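Local coordinates for protein putidaredoxin reductase (Pseudomonas putida, PDB 1Q1R) that probably carries electrons from NADH through its bound FAD to putidaredoxin, the iron-sulfur partner of cytochrome P450cam in the monooxygenase system, at residues 81-89 and 253-261; 103-112 and 278-286. One frame throughout, in Å; residues are numbered along the deposited sequence.

Contact 1: 81-89 and 253-261; sequences TQVTAINRD and ELASAAGLQ. With FAD (flavin-adenine dinucleotide), chain C.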
loop_
_atom_site.group_PDB
_atom_site.type_symbol
_atom_site.label_atom_id
_atom_site.label_comp_id
_atom_site.label_asym_id
_atom_site.label_seq_id
_atom_site.Cartn_x
_atom_site.Cartn_y
_atom_site.Cartn_z
ATOM N N THR A 81 2.552 21.133 -8.329
ATOM C CA THR A 81 3.427 21.979 -7.533
ATOM C C THR A 81 4.219 21.190 -6.504
ATOM O O THR A 81 3.648 20.510 -5.651
ATOM C CB THR A 81 2.618 23.058 -6.811
ATOM O OG1 THR A 81 1.829 23.764 -7.772
ATOM C CG2 THR A 81 3.540 24.043 -6.107
ATOM N N GLN A 82 5.539 21.291 -6.593
ATOM C CA GLN A 82 6.423 20.589 -5.680
ATOM C C GLN A 82 6.858 21.463 -4.508
ATOM O O GLN A 82 7.297 22.595 -4.697
ATOM C CB GLN A 82 7.667 20.110 -6.426
ATOM C CG GLN A 82 8.694 19.440 -5.528
ATOM C CD GLN A 82 10.057 19.318 -6.184
ATOM O OE1 GLN A 82 11.004 18.806 -5.583
ATOM N NE2 GLN A 82 10.167 19.794 -7.422
ATOM N N VAL A 83 6.719 20.932 -3.297
ATOM C CA VAL A 83 7.145 21.644 -2.099
ATOM C C VAL A 83 8.604 21.230 -1.928
ATOM O O VAL A 83 8.905 20.041 -1.788
ATOM C CB VAL A 83 6.327 21.215 -0.859
ATOM C CG1 VAL A 83 6.891 21.876 0.390
ATOM C CG2 VAL A 83 4.864 21.605 -1.040
ATOM N N THR A 84 9.510 22.206 -1.958
ATOM C CA THR A 84 10.937 21.918 -1.849
ATOM C C THR A 84 11.534 22.050 -0.453
ATOM O O THR A 84 12.601 21.505 -0.184
ATOM C CB THR A 84 11.750 22.813 -2.807
ATOM O OG1 THR A 84 11.406 24.187 -2.584
ATOM C CG2 THR A 84 11.454 22.452 -4.256
ATOM N N ALA A 85 10.861 22.769 0.434
ATOM C CA ALA A 85 11.392 22.932 1.778
ATOM C C ALA A 85 10.367 23.444 2.773
ATOM O O ALA A 85 9.351 24.029 2.400
ATOM C CB ALA A 85 12.600 23.871 1.750
ATOM N N ILE A 86 10.652 23.211 4.050
ATOM C CA ILE A 86 9.785 23.658 5.129
ATOM C C ILE A 86 10.595 24.573 6.039
ATOM O O ILE A 86 11.733 24.263 6.381
ATOM C CB ILE A 86 9.279 22.478 5.990
ATOM C CG1 ILE A 86 8.600 21.425 5.112
ATOM C CG2 ILE A 86 8.304 22.988 7.039
ATOM C CD1 ILE A 86 8.284 20.144 5.849
ATOM N N ASN A 87 10.007 25.702 6.415
ATOM C CA ASN A 87 10.658 26.640 7.315
ATOM C C ASN A 87 9.834 26.679 8.584
ATOM O O ASN A 87 8.904 27.473 8.719
ATOM C CB ASN A 87 10.748 28.031 6.685
ATOM C CG ASN A 87 12.020 28.218 5.889
ATOM O OD1 ASN A 87 12.322 27.433 4.994
ATOM N ND2 ASN A 87 12.782 29.259 6.218
ATOM N N ARG A 88 10.183 25.789 9.504
ATOM C CA ARG A 88 9.491 25.655 10.776
ATOM C C ARG A 88 9.435 26.973 11.535
ATOM O O ARG A 88 8.415 27.312 12.137
ATOM C CB ARG A 88 10.192 24.579 11.605
ATOM C CG ARG A 88 10.247 23.231 10.893
ATOM C CD ARG A 88 11.245 22.293 11.538
ATOM N NE ARG A 88 10.988 22.122 12.964
ATOM C CZ ARG A 88 11.762 21.412 13.775
ATOM N NH1 ARG A 88 12.840 20.803 13.296
ATOM N NH2 ARG A 88 11.464 21.314 15.062
ATOM N N ASP A 89 10.536 27.715 11.489
ATOM C CA ASP A 89 10.634 29.001 12.162
ATOM C C ASP A 89 9.533 29.976 11.730
ATOM O O ASP A 89 8.735 30.414 12.557
ATOM C CB ASP A 89 12.022 29.596 11.913
ATOM C CG ASP A 89 12.373 29.664 10.438
ATOM O OD1 ASP A 89 11.919 28.791 9.670
ATOM O OD2 ASP A 89 13.120 30.587 10.049
ATOM N N GLU A 253 12.339 13.227 2.516
ATOM C CA GLU A 253 13.285 14.323 2.292
ATOM C C GLU A 253 12.916 15.658 2.928
ATOM O O GLU A 253 13.753 16.280 3.576
ATOM C CB GLU A 253 13.531 14.520 0.794
ATOM C CG GLU A 253 14.385 13.426 0.178
ATOM C CD GLU A 253 13.678 12.088 0.120
ATOM O OE1 GLU A 253 14.369 11.053 -0.025
ATOM O OE2 GLU A 253 12.430 12.072 0.206
ATOM N N LEU A 254 11.680 16.108 2.742
ATOM C CA LEU A 254 11.256 17.378 3.325
ATOM C C LEU A 254 11.429 17.380 4.835
ATOM O O LEU A 254 11.850 18.378 5.425
ATOM C CB LEU A 254 9.790 17.666 3.004
ATOM C CG LEU A 254 9.428 18.090 1.578
ATOM C CD1 LEU A 254 7.943 18.433 1.530
ATOM C CD2 LEU A 254 10.264 19.299 1.162
ATOM N N ALA A 255 11.095 16.255 5.456
ATOM C CA ALA A 255 11.194 16.115 6.901
ATOM C C ALA A 255 12.639 16.118 7.381
ATOM O O ALA A 255 13.019 16.941 8.210
ATOM C CB ALA A 255 10.494 14.831 7.350
ATOM N N SER A 256 13.442 15.197 6.860
ATOM C CA SER A 256 14.836 15.094 7.267
ATOM C C SER A 256 15.614 16.383 7.033
ATOM O O SER A 256 16.551 16.689 7.770
ATOM C CB SER A 256 15.519 13.929 6.543
ATOM O OG SER A 256 15.483 14.098 5.140
ATOM N N ALA A 257 15.222 17.141 6.013
ATOM C CA ALA A 257 15.892 18.400 5.707
ATOM C C ALA A 257 15.525 19.466 6.735
ATOM O O ALA A 257 16.348 20.311 7.085
ATOM C CB ALA A 257 15.512 18.873 4.308
ATOM N N ALA A 258 14.287 19.422 7.220
ATOM C CA ALA A 258 13.824 20.394 8.201
ATOM C C ALA A 258 14.187 19.988 9.631
ATOM O O ALA A 258 13.715 20.593 10.591
ATOM C CB ALA A 258 12.317 20.583 8.076
ATOM N N GLY A 259 15.018 18.959 9.762
ATOM C CA GLY A 259 15.436 18.506 11.078
ATOM C C GLY A 259 14.435 17.664 11.851
ATOM O O GLY A 259 14.544 17.534 13.071
ATOM N N LEU A 260 13.456 17.093 11.155
ATOM C CA LEU A 260 12.456 16.259 11.811
ATOM C C LEU A 260 12.991 14.836 11.888
ATOM O O LEU A 260 13.746 14.406 11.018
ATOM C CB LEU A 260 11.143 16.287 11.028
ATOM C CG LEU A 260 10.539 17.677 10.810
ATOM C CD1 LEU A 260 9.256 17.553 10.012
ATOM C CD2 LEU A 260 10.273 18.348 12.149
ATOM N N GLN A 261 12.608 14.106 12.930
ATOM C CA GLN A 261 13.084 12.739 13.094
ATOM C C GLN A 261 12.603 11.842 11.961
ATOM O O GLN A 261 11.424 11.850 11.600
ATOM C CB GLN A 261 12.615 12.158 14.428
ATOM C CG GLN A 261 13.442 10.968 14.886
ATOM C CD GLN A 261 12.801 10.214 16.034
ATOM O OE1 GLN A 261 12.252 10.814 16.958
ATOM N NE2 GLN A 261 12.879 8.889 15.985
HETATM P PA FAD C . 0.732 8.552 -2.198
HETATM O O1A FAD C . 2.095 8.249 -2.697
HETATM O O2A FAD C . -0.424 7.913 -2.868
HETATM O O5B FAD C . 0.498 10.136 -2.217
HETATM C C5B FAD C . 1.543 11.059 -1.891
HETATM C C4B FAD C . 1.521 12.213 -2.909
HETATM O O4B FAD C . 2.301 13.350 -2.392
HETATM C C3B FAD C . 2.201 11.800 -4.223
HETATM O O3B FAD C . 1.499 12.396 -5.323
HETATM C C2B FAD C . 3.571 12.421 -4.110
HETATM O O2B FAD C . 4.108 12.684 -5.410
HETATM C C1B FAD C . 3.250 13.728 -3.413
HETATM N N9A FAD C . 4.439 14.432 -2.858
HETATM C C8A FAD C . 5.471 13.878 -2.196
HETATM N N7A FAD C . 6.351 14.837 -1.880
HETATM C C5A FAD C . 5.876 15.992 -2.339
HETATM C C6A FAD C . 6.346 17.307 -2.315
HETATM N N6A FAD C . 7.516 17.593 -1.747
HETATM N N1A FAD C . 5.604 18.289 -2.886
HETATM C C2A FAD C . 4.430 18.013 -3.472
HETATM N N3A FAD C . 3.964 16.756 -3.508
HETATM C C4A FAD C . 4.665 15.738 -2.952
HETATM N N1 FAD C . -3.639 -0.625 -0.636
HETATM C C2 FAD C . -4.643 -1.470 -0.145
HETATM O O2 FAD C . -4.997 -1.385 1.030
HETATM N N3 FAD C . -5.247 -2.401 -1.009
HETATM C C4 FAD C . -4.845 -2.477 -2.363
HETATM O O4 FAD C . -5.413 -3.265 -3.117
HETATM C C4X FAD C . -3.836 -1.631 -2.852
HETATM N N5 FAD C . -3.478 -1.659 -4.168
HETATM C C5X FAD C . -2.553 -0.802 -4.691
HETATM C C6 FAD C . -2.234 -0.847 -6.064
HETATM C C7 FAD C . -1.295 0.058 -6.610
HETATM C C7M FAD C . -0.939 -0.036 -8.105
HETATM C C8 FAD C . -0.677 1.022 -5.774
HETATM C C8M FAD C . 0.328 2.040 -6.335
HETATM C C9 FAD C . -0.996 1.066 -4.405
HETATM C C9A FAD C . -1.929 0.158 -3.859
HETATM N N10 FAD C . -2.275 0.197 -2.481
HETATM C C10 FAD C . -3.240 -0.702 -1.981
HETATM C "C1'" FAD C . -1.616 1.173 -1.560
HETATM C "C2'" FAD C . -2.542 2.357 -1.275
HETATM O "O2'" FAD C . -3.063 2.853 -2.512
HETATM C "C3'" FAD C . -1.793 3.478 -0.531
HETATM O "O3'" FAD C . -1.192 2.934 0.652
HETATM C "C4'" FAD C . -2.753 4.612 -0.148
HETATM O "O4'" FAD C . -3.356 5.147 -1.329
HETATM C "C5'" FAD C . -2.040 5.751 0.601
HETATM O "O5'" FAD C . -1.169 6.508 -0.256
HETATM P P FAD C . -0.581 7.914 0.282
HETATM O O1P FAD C . -1.588 8.964 0.025
HETATM O O2P FAD C . -0.132 7.710 1.678
HETATM O O3P FAD C . 0.744 8.159 -0.624
HETATM O O HOH W 1 12.418 21.039 4.434
#
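Leu254 of helix 253-257 wedges its isobutyl group against strand 83-87, where the adenine end of FAD meets a small antiparallel sheet of the glutathione reductase fold. CG stands anti to the carbonyl carbon (chi1 -74°), which carries the branched end to Val83 although the CB bond is not aimed at the strand. Its CB faces Ile86 CD1 at 4.1 Å, and CG comes equally near Val83 O and FAD N6A. CD1 lies 3.4 Å from FAD N6A and also touches Val83 CG1, while CD2 reaches to 3.3 Å from Val83 O, just before the classic beta bulge in which Thr84 and Ala85 both face Ile94. Val83 reads the adenine with its backbone, giving its N to FAD N1A at 2.9 Å and accepting FAD N6A on its O at 2.8 Å. A water bridges Ile86 N and Leu254 O. Ala258 CB packs on Ile86 CB, and a Schellman motif with Gly259 as C-prime ends the helix. Arg88 has Leu260 CD2 over one guanidinium face and Asp276 as salt-bridge partner of NE; its NH1 gives Ala258 O, in the guanidinium plane, a nearly straight 2.9 Å hydrogen bond (N-H...O 165°).

Contact 2: 103-112 and 278-286; sequences YDRLVLATGG and LIMAVGDCA. With FAD (flavin-adenine dinucleotide), chain C.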
loop_
_atom_site.group_PDB
_atom_site.type_symbol
_atom_site.label_atom_id
_atom_site.label_comp_id
_atom_site.label_asym_id
_atom_site.label_seq_id
_atom_site.Cartn_x
_atom_site.Cartn_y
_atom_site.Cartn_z
ATOM N N TYR A 103 1.519 28.505 7.266
ATOM C CA TYR A 103 0.702 27.477 7.891
ATOM C C TYR A 103 0.682 27.587 9.405
ATOM O O TYR A 103 1.638 28.058 10.024
ATOM C CB TYR A 103 1.212 26.085 7.491
ATOM C CG TYR A 103 2.571 25.708 8.058
ATOM C CD1 TYR A 103 2.713 25.312 9.391
ATOM C CD2 TYR A 103 3.712 25.735 7.259
ATOM C CE1 TYR A 103 3.959 24.952 9.911
ATOM C CE2 TYR A 103 4.962 25.376 7.766
ATOM C CZ TYR A 103 5.077 24.986 9.093
ATOM O OH TYR A 103 6.311 24.635 9.597
ATOM N N ASP A 104 -0.427 27.160 9.994
ATOM C CA ASP A 104 -0.576 27.146 11.441
ATOM C C ASP A 104 -0.447 25.670 11.789
ATOM O O ASP A 104 0.075 25.302 12.842
ATOM C CB ASP A 104 -1.951 27.676 11.851
ATOM C CG ASP A 104 -2.098 29.162 11.595
ATOM O OD1 ASP A 104 -1.276 29.935 12.133
ATOM O OD2 ASP A 104 -3.027 29.560 10.862
ATOM N N ARG A 105 -0.919 24.837 10.865
ATOM C CA ARG A 105 -0.876 23.383 10.984
ATOM C C ARG A 105 -0.404 22.806 9.650
ATOM O O ARG A 105 -0.973 23.102 8.603
ATOM C CB ARG A 105 -2.267 22.832 11.326
ATOM C CG ARG A 105 -2.549 22.711 12.817
ATOM C CD ARG A 105 -2.365 24.031 13.527
ATOM N NE ARG A 105 -1.815 23.854 14.867
ATOM C CZ ARG A 105 -2.526 23.496 15.930
ATOM N NH1 ARG A 105 -3.830 23.280 15.819
ATOM N NH2 ARG A 105 -1.927 23.352 17.104
ATOM N N LEU A 106 0.641 21.989 9.694
ATOM C CA LEU A 106 1.185 21.376 8.491
ATOM C C LEU A 106 1.043 19.852 8.537
ATOM O O LEU A 106 1.355 19.217 9.547
ATOM C CB LEU A 106 2.660 21.758 8.335
ATOM C CG LEU A 106 3.400 21.242 7.098
ATOM C CD1 LEU A 106 2.704 21.733 5.836
ATOM C CD2 LEU A 106 4.849 21.714 7.137
ATOM N N VAL A 107 0.562 19.276 7.439
ATOM C CA VAL A 107 0.385 17.831 7.343
ATOM C C VAL A 107 1.192 17.291 6.171
ATOM O O VAL A 107 0.989 17.696 5.027
ATOM C CB VAL A 107 -1.098 17.455 7.131
ATOM C CG1 VAL A 107 -1.238 15.940 6.958
ATOM C CG2 VAL A 107 -1.932 17.936 8.313
ATOM N N LEU A 108 2.112 16.380 6.463
ATOM C CA LEU A 108 2.936 15.779 5.430
ATOM C C LEU A 108 2.358 14.425 5.014
ATOM O O LEU A 108 2.501 13.423 5.723
ATOM C CB LEU A 108 4.374 15.616 5.933
ATOM C CG LEU A 108 5.044 16.928 6.383
ATOM C CD1 LEU A 108 6.483 16.656 6.781
ATOM C CD2 LEU A 108 4.989 17.961 5.253
ATOM N N ALA A 109 1.691 14.418 3.863
ATOM C CA ALA A 109 1.076 13.216 3.310
ATOM C C ALA A 109 1.807 12.933 2.002
ATOM O O ALA A 109 1.193 12.801 0.943
ATOM C CB ALA A 109 -0.403 13.472 3.046
ATOM N N THR A 110 3.126 12.824 2.109
ATOM C CA THR A 110 4.013 12.627 0.970
ATOM C C THR A 110 4.124 11.235 0.367
ATOM O O THR A 110 4.771 11.064 -0.664
ATOM C CB THR A 110 5.429 13.105 1.331
ATOM O OG1 THR A 110 5.900 12.378 2.474
ATOM C CG2 THR A 110 5.411 14.587 1.659
ATOM N N GLY A 111 3.512 10.246 1.008
ATOM C CA GLY A 111 3.556 8.891 0.488
ATOM C C GLY A 111 4.950 8.348 0.232
ATOM O O GLY A 111 5.864 8.542 1.034
ATOM N N GLY A 112 5.108 7.658 -0.891
ATOM C CA GLY A 112 6.400 7.095 -1.235
ATOM C C GLY A 112 6.594 7.050 -2.738
ATOM O O GLY A 112 5.689 7.407 -3.496
ATOM N N LEU A 278 3.670 21.450 15.352
ATOM C CA LEU A 278 2.745 21.930 14.331
ATOM C C LEU A 278 2.791 21.111 13.039
ATOM O O LEU A 278 2.007 21.353 12.123
ATOM C CB LEU A 278 3.023 23.409 14.009
ATOM C CG LEU A 278 3.129 24.439 15.146
ATOM C CD1 LEU A 278 1.933 24.331 16.080
ATOM C CD2 LEU A 278 4.414 24.211 15.913
ATOM N N ILE A 279 3.703 20.146 12.965
ATOM C CA ILE A 279 3.829 19.315 11.768
ATOM C C ILE A 279 3.482 17.851 12.032
ATOM O O ILE A 279 4.065 17.209 12.907
ATOM C CB ILE A 279 5.267 19.359 11.195
ATOM C CG1 ILE A 279 5.699 20.808 10.946
ATOM C CG2 ILE A 279 5.332 18.566 9.890
ATOM C CD1 ILE A 279 7.160 20.945 10.546
ATOM N N MET A 280 2.532 17.328 11.263
ATOM C CA MET A 280 2.118 15.934 11.393
ATOM C C MET A 280 2.461 15.174 10.109
ATOM O O MET A 280 2.745 15.785 9.079
ATOM C CB MET A 280 0.607 15.853 11.648
ATOM C CG MET A 280 0.133 16.592 12.890
ATOM S SD MET A 280 -1.657 16.477 13.151
ATOM C CE MET A 280 -2.248 17.499 11.886
ATOM N N ALA A 281 2.452 13.844 10.181
ATOM C CA ALA A 281 2.723 12.998 9.017
ATOM C C ALA A 281 1.589 11.978 8.942
ATOM O O ALA A 281 0.980 11.654 9.963
ATOM C CB ALA A 281 4.062 12.296 9.158
ATOM N N VAL A 282 1.308 11.464 7.745
ATOM C CA VAL A 282 0.203 10.520 7.577
ATOM C C VAL A 282 0.341 9.669 6.312
ATOM O O VAL A 282 0.873 10.131 5.302
ATOM C CB VAL A 282 -1.135 11.300 7.512
ATOM C CG1 VAL A 282 -1.123 12.238 6.318
ATOM C CG2 VAL A 282 -2.318 10.352 7.438
ATOM N N GLY A 283 -0.138 8.426 6.377
ATOM C CA GLY A 283 -0.091 7.545 5.221
ATOM C C GLY A 283 1.149 6.689 5.064
ATOM O O GLY A 283 1.811 6.345 6.041
ATOM N N ASP A 284 1.453 6.338 3.816
ATOM C CA ASP A 284 2.608 5.510 3.486
ATOM C C ASP A 284 3.930 6.048 4.040
ATOM O O ASP A 284 4.849 5.281 4.297
ATOM C CB ASP A 284 2.755 5.382 1.962
ATOM C CG ASP A 284 1.671 4.525 1.325
ATOM O OD1 ASP A 284 0.669 4.201 1.996
ATOM O OD2 ASP A 284 1.827 4.179 0.135
ATOM N N CYS A 285 4.021 7.362 4.212
ATOM C CA CYS A 285 5.259 7.979 4.686
ATOM C C CYS A 285 5.441 8.007 6.194
ATOM O O CYS A 285 6.519 8.355 6.677
ATOM C CB CYS A 285 5.355 9.418 4.177
ATOM S SG CYS A 285 4.336 10.607 5.095
ATOM N N ALA A 286 4.404 7.639 6.938
ATOM C CA ALA A 286 4.468 7.705 8.393
ATOM C C ALA A 286 4.885 6.454 9.152
ATOM O O ALA A 286 4.314 5.375 8.974
ATOM C CB ALA A 286 3.127 8.203 8.933
HETATM P PA FAD C . 0.732 8.552 -2.198
HETATM O O1A FAD C . 2.095 8.249 -2.697
HETATM O O2A FAD C . -0.424 7.913 -2.868
HETATM O O5B FAD C . 0.498 10.136 -2.217
HETATM C C5B FAD C . 1.543 11.059 -1.891
HETATM C C4B FAD C . 1.521 12.213 -2.909
HETATM O O4B FAD C . 2.301 13.350 -2.392
HETATM C C3B FAD C . 2.201 11.800 -4.223
HETATM O O3B FAD C . 1.499 12.396 -5.323
HETATM C C2B FAD C . 3.571 12.421 -4.110
HETATM O O2B FAD C . 4.108 12.684 -5.410
HETATM C C1B FAD C . 3.250 13.728 -3.413
HETATM N N9A FAD C . 4.439 14.432 -2.858
HETATM C C8A FAD C . 5.471 13.878 -2.196
HETATM N N7A FAD C . 6.351 14.837 -1.880
HETATM C C5A FAD C . 5.876 15.992 -2.339
HETATM C C6A FAD C . 6.346 17.307 -2.315
HETATM N N6A FAD C . 7.516 17.593 -1.747
HETATM N N1A FAD C . 5.604 18.289 -2.886
HETATM C C2A FAD C . 4.430 18.013 -3.472
HETATM N N3A FAD C . 3.964 16.756 -3.508
HETATM C C4A FAD C . 4.665 15.738 -2.952
HETATM N N1 FAD C . -3.639 -0.625 -0.636
HETATM C C2 FAD C . -4.643 -1.470 -0.145
HETATM O O2 FAD C . -4.997 -1.385 1.030
HETATM N N3 FAD C . -5.247 -2.401 -1.009
HETATM C C4 FAD C . -4.845 -2.477 -2.363
HETATM O O4 FAD C . -5.413 -3.265 -3.117
HETATM C C4X FAD C . -3.836 -1.631 -2.852
HETATM N N5 FAD C . -3.478 -1.659 -4.168
HETATM C C5X FAD C . -2.553 -0.802 -4.691
HETATM C C6 FAD C . -2.234 -0.847 -6.064
HETATM C C7 FAD C . -1.295 0.058 -6.610
HETATM C C7M FAD C . -0.939 -0.036 -8.105
HETATM C C8 FAD C . -0.677 1.022 -5.774
HETATM C C8M FAD C . 0.328 2.040 -6.335
HETATM C C9 FAD C . -0.996 1.066 -4.405
HETATM C C9A FAD C . -1.929 0.158 -3.859
HETATM N N10 FAD C . -2.275 0.197 -2.481
HETATM C C10 FAD C . -3.240 -0.702 -1.981
HETATM C "C1'" FAD C . -1.616 1.173 -1.560
HETATM C "C2'" FAD C . -2.542 2.357 -1.275
HETATM O "O2'" FAD C . -3.063 2.853 -2.512
HETATM C "C3'" FAD C . -1.793 3.478 -0.531
HETATM O "O3'" FAD C . -1.192 2.934 0.652
HETATM C "C4'" FAD C . -2.753 4.612 -0.148
HETATM O "O4'" FAD C . -3.356 5.147 -1.329
HETATM C "C5'" FAD C . -2.040 5.751 0.601
HETATM O "O5'" FAD C . -1.169 6.508 -0.256
HETATM P P FAD C . -0.581 7.914 0.282
HETATM O O1P FAD C . -1.588 8.964 0.025
HETATM O O2P FAD C . -0.132 7.710 1.678
HETATM O O3P FAD C . 0.744 8.159 -0.624
HETATM O O HOH W 2 1.731 9.545 2.907
#
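Leu108 O takes a hydrogen bond from Val282 N (3.1 Å, donor tilted 31° from the carbonyl plane) and a CA-H...O contact from Ala281 CA (3.3 Å), with Cys285 SG packed near it. This is the last rung of parallel pairing between strands 105-108 and 279-281 in the FAD-binding Rossmann-type domain. Earlier rungs are straighter, as where Met280 N meets Leu106 O at 2.8 Å. On one face Leu106 and Ile279 run alongside each other in the same direction, and Leu108 CD1 meets Ile279 CG2 at 3.8 Å. On the other, the bend at chi3 (-72°) brings Met280 CE to 3.6 Å from Val107 CG2.

Beyond the strands both chains turn onto the cofactor, consistent with the ATG and GD motifs of this family. One water takes a bond from Gly111 N at 2.7 Å and gives bonds to Val282 O and FAD O2P, tying the two loops to the pyrophosphate. Asp284 N also donates a hydrogen bond to FAD O2P, at 3.0 Å, while its OD1 accepts FAD O3' at 2.6 Å and OD2 forms a salt bridge with Arg134. Strand 6-10 adjoins 105-108 on the side away from edge strand 279-281; Ile86 of strand 83-87 packs on Leu106 and Leu108, and helix 302-316 packs on Met280 and Val282.

The two contacts interleave along the chain, in the order 81-89, 103-112, 253-261, 278-286, so that each joins an early strand to a segment more than 160 residues later. Their centres lie about 11 Å apart on the same side of the chain's centre, with contact 2 the deeper. Ile86 connects them: its CG2 rests on Leu106 and near Tyr103 OH, so the antiparallel sheet holding 83-87 packs on the parallel sheet of contact 2, and Arg88 CG reaches Ile279. Both contacts line one FAD, contact 1 at the adenine and contact 2 chiefly at the pyrophosphate and ribityl chain, so distant parts of the sequence build a single dinucleotide site.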